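Cell division control protein 53 (Saccharomyces cerevisiae, PDB 3O2P) serves as the core cullin scaffold of SCF E3 ubiquitin ligases, which ubiquitinate target proteins for proteasomal degradation, and may help by positioning substrate and ubiquitin-conjugating enzyme. Local coordinates at residues A26-V29 with R30-A34; N37-H40 with T41-V44. All coordinates share one frame; numbering follows the deposited sequence.

Overall arrangement
Followed from the N terminus, the chain runs first along the long helix 8-35, whose last turns hold contact 1. Contact 2 opens after it, where strand 37-39 passes straight into helix 40-51. Both are local, each lying within one unbroken run of residues, so they stand in series and neither encloses the other. In space they nevertheless meet: I31 and M32 of the first pack on L38 of the second, and I31 also reaches L43. Helix 59-71 lies against both, touching I28 and V29 of contact 1 and L43 and V44 of contact 2, while strand 83-86 binds strand 37-39, tying helices and sheet into one winged-helix domain.

Contact 1. Residues A26-V29 with R30-A34; sequences ACIV and RIMKA
R30 lays its guanidinium back over the helix turn before it, above the backbone of A26 and C27. The chain is extended as far as CD and then bends at chi3 (-60°), which turns the flat group toward the N-terminal side; C27 CA sits 3.6 Å above its plane, offset toward the rim, and A26 CB is 4.0 Å from R30 NH2. This is van der Waals cover of the backbone by a long side chain, and no hydrogen bond or salt bridge joins the guanidinium to this turn. Nearer the backbone, R30 CB rests 3.3 Å from C27 O.

C27 faces inward. Its sulfur lies anti to the backbone N (chi1 -176°) and meets I31 one turn on, SG to CD1 at 4.1 Å, while its carbonyl takes the almost straight bond from I31 N (3.1 Å). Both side chains go on to touch helix 40-51, C27 at S51 and I31 at E46 and Q50.

V29 supplies the short bond at the other end of the run: its O accepts K33 N at 2.8 Å, but the bond is bent (144°) and the donor stands tilted from the carbonyl plane. K33 CB is also close to that oxygen, at 3.1 Å, before the lysine chain leads outward into an exposed position. The isopropyl group of V29 instead packs against L69 and Y86. I28 and M32 touch on the buried side, CG2 to CG at 4.3 Å.

Residues one turn apart thus share a side, R30 with A26 toward solvent, C27 with I31 and I28 with M32 toward the core. The result is an amphipathic helix, the leading one of a cullin winged-helix domain, where K33 is, by similarity to other cullins, the lysine that accepts NEDD8; the modification is absent here.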
# COMPACT_ATOMS: atom_id res chain seq x y z
N ALA B 26 18.42 -14.10 -10.34
CA ALA B 26 19.52 -14.79 -9.65
C ALA B 26 20.73 -13.87 -9.52
O ALA B 26 21.42 -13.88 -8.50
CB ALA B 26 19.90 -16.05 -10.37
N CYS B 27 20.99 -13.09 -10.56
CA CYS B 27 22.08 -12.12 -10.49
C CYS B 27 21.87 -11.16 -9.31
O CYS B 27 22.77 -10.95 -8.51
CB CYS B 27 22.18 -11.35 -11.80
SG CYS B 27 23.57 -10.21 -11.88
N ILE B 28 20.66 -10.61 -9.19
CA ILE B 28 20.38 -9.64 -8.15
C ILE B 28 20.53 -10.26 -6.75
O ILE B 28 21.10 -9.64 -5.85
CB ILE B 28 18.97 -9.04 -8.33
CG1 ILE B 28 18.94 -8.11 -9.54
CG2 ILE B 28 18.53 -8.28 -7.10
CD1 ILE B 28 17.57 -7.67 -9.93
N VAL B 29 20.02 -11.48 -6.58
CA VAL B 29 20.11 -12.17 -5.29
C VAL B 29 21.58 -12.42 -4.89
O VAL B 29 21.94 -12.28 -3.72
CB VAL B 29 19.38 -13.52 -5.31
CG1 VAL B 29 19.62 -14.27 -4.02
CG2 VAL B 29 17.89 -13.30 -5.52
N ARG B 30 22.40 -12.77 -5.88
CA ARG B 30 23.84 -12.95 -5.70
C ARG B 30 24.48 -11.66 -5.17
O ARG B 30 25.16 -11.67 -4.14
CB ARG B 30 24.47 -13.32 -7.05
CG ARG B 30 25.59 -14.35 -6.98
CD ARG B 30 26.09 -14.70 -8.38
NE ARG B 30 25.02 -15.26 -9.22
CZ ARG B 30 24.75 -14.88 -10.46
NH1 ARG B 30 25.47 -13.92 -11.04
NH2 ARG B 30 23.76 -15.45 -11.13
N ILE B 31 24.25 -10.56 -5.86
CA ILE B 31 24.79 -9.27 -5.42
C ILE B 31 24.34 -8.92 -4.00
O ILE B 31 25.16 -8.64 -3.12
CB ILE B 31 24.37 -8.15 -6.39
CG1 ILE B 31 25.01 -8.37 -7.77
CG2 ILE B 31 24.73 -6.79 -5.82
CD1 ILE B 31 24.37 -7.55 -8.90
N MET B 32 23.03 -8.94 -3.77
CA MET B 32 22.48 -8.53 -2.48
C MET B 32 22.88 -9.46 -1.34
O MET B 32 23.03 -9.04 -0.21
CB MET B 32 20.96 -8.40 -2.56
CG MET B 32 20.51 -7.26 -3.45
SD MET B 32 21.23 -5.67 -2.95
CE MET B 32 20.56 -5.52 -1.29
N LYS B 33 23.07 -10.74 -1.65
CA LYS B 33 23.46 -11.66 -0.60
C LYS B 33 24.83 -11.27 -0.07
O LYS B 33 25.14 -11.46 1.10
CB LYS B 33 23.45 -13.10 -1.12
CG LYS B 33 23.65 -14.14 -0.04
CD LYS B 33 23.55 -15.53 -0.62
CE LYS B 33 24.00 -16.58 0.38
NZ LYS B 33 25.32 -16.23 0.98
N ALA B 34 25.65 -10.69 -0.95
CA ALA B 34 27.01 -10.30 -0.60
C ALA B 34 27.11 -8.86 -0.09
O ALA B 34 27.91 -8.57 0.80
CB ALA B 34 27.94 -10.51 -1.78

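Contact 2. Residues N37-H40 with T41-V44; sequences NLPH and TTLV
The carbonyl oxygen of H40 receives V44 N at 3.0 Å in a nearly straight bond (171°), and V44 CG2 comes within 3.4 Å of the same oxygen. This bond belongs to the first turn of helix 40-51, which in this winged-helix domain follows directly on strand 37-39. P39 occupies the N-cap position, and its carbonyl accepts L43 N at 3.1 Å, so two successive i to i+4 bonds launch the helix.

With CG anti to the backbone N (chi1 162°), the H40 imidazole reaches forward along the turn toward V44. One ring face then receives V44 CG2 in a CH-pi contact, the methyl 3.8 Å from the ring centroid and shifted toward the rim, nearest CE1 and NE2. The ring is gripped at both nitrogens as well: ND1 hydrogen-bonds Y84 OH, and NE2 bonds the backbone of the other protein chain in the assembly. With its nitrogens tied on two sides and a methyl on one face, the ring has little freedom to rotate. Replacing the imidazole with the methyl of an alanine is likely to leave Y84 OH and the backbone of the other chain without their partner, and V44 CG2 without the ring face it lies on.

On the strand side of the junction, L38 and L43 meet at about a right angle, L38 CD2 lying 4.2 Å from L43 CB. L38 continues onto I31 and M32 of helix 8-35, and L43 reaches I66 and Y84, so the pair passes from the turn into the hydrophobic core. Nearer the surface, P39 and T42 run side by side and point the same way. T42 OG1 stands anti to its own carbonyl carbon (chi1 -47°), which sets the hydroxyl oxygen against the proline ring, 3.6 Å from P39 CG.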
# COMPACT_ATOMS: atom_id res chain seq x y z
N ASN B 37 23.08 -4.53 1.75
CA ASN B 37 22.35 -3.27 1.68
C ASN B 37 22.92 -2.44 0.53
O ASN B 37 24.13 -2.33 0.38
CB ASN B 37 22.51 -2.51 3.00
CG ASN B 37 21.19 -2.00 3.54
OD1 ASN B 37 20.54 -1.13 2.94
ND2 ASN B 37 20.77 -2.55 4.68
N LEU B 38 22.05 -1.86 -0.29
CA LEU B 38 22.53 -1.19 -1.49
C LEU B 38 21.56 -0.13 -1.98
O LEU B 38 20.34 -0.35 -2.00
CB LEU B 38 22.76 -2.24 -2.57
CG LEU B 38 24.05 -2.29 -3.37
CD1 LEU B 38 25.27 -2.16 -2.47
CD2 LEU B 38 24.11 -3.59 -4.17
N PRO B 39 22.10 1.01 -2.40
CA PRO B 39 21.25 2.03 -3.04
C PRO B 39 20.73 1.49 -4.36
O PRO B 39 21.43 0.71 -5.00
CB PRO B 39 22.22 3.19 -3.29
CG PRO B 39 23.43 2.90 -2.41
CD PRO B 39 23.51 1.41 -2.34
N HIS B 40 19.52 1.89 -4.75
CA HIS B 40 18.89 1.42 -5.99
C HIS B 40 19.81 1.58 -7.18
O HIS B 40 20.02 0.65 -7.96
CB HIS B 40 17.59 2.18 -6.24
CG HIS B 40 17.10 2.09 -7.64
ND1 HIS B 40 16.20 1.12 -8.05
CD2 HIS B 40 17.38 2.84 -8.74
CE1 HIS B 40 15.94 1.29 -9.34
NE2 HIS B 40 16.64 2.32 -9.78
N THR B 41 20.34 2.79 -7.32
CA THR B 41 21.23 3.09 -8.41
C THR B 41 22.40 2.10 -8.49
O THR B 41 22.73 1.58 -9.56
CB THR B 41 21.75 4.53 -8.29
OG1 THR B 41 21.00 5.38 -9.17
CG2 THR B 41 23.24 4.61 -8.63
N THR B 42 23.03 1.84 -7.35
CA THR B 42 24.20 0.96 -7.35
C THR B 42 23.83 -0.49 -7.71
O THR B 42 24.58 -1.16 -8.39
CB THR B 42 24.94 0.99 -6.01
OG1 THR B 42 25.12 2.34 -5.59
CG2 THR B 42 26.29 0.30 -6.14
N LEU B 43 22.67 -0.96 -7.25
CA LEU B 43 22.25 -2.33 -7.55
C LEU B 43 22.00 -2.49 -9.04
O LEU B 43 22.46 -3.44 -9.65
CB LEU B 43 20.98 -2.70 -6.79
CG LEU B 43 20.33 -4.04 -7.17
CD1 LEU B 43 21.34 -5.20 -7.02
CD2 LEU B 43 19.08 -4.32 -6.33
N VAL B 44 21.25 -1.55 -9.62
CA VAL B 44 20.89 -1.62 -11.03
C VAL B 44 22.15 -1.62 -11.88
O VAL B 44 22.29 -2.44 -12.78
CB VAL B 44 19.98 -0.45 -11.45
CG1 VAL B 44 19.87 -0.41 -12.98
CG2 VAL B 44 18.60 -0.57 -10.79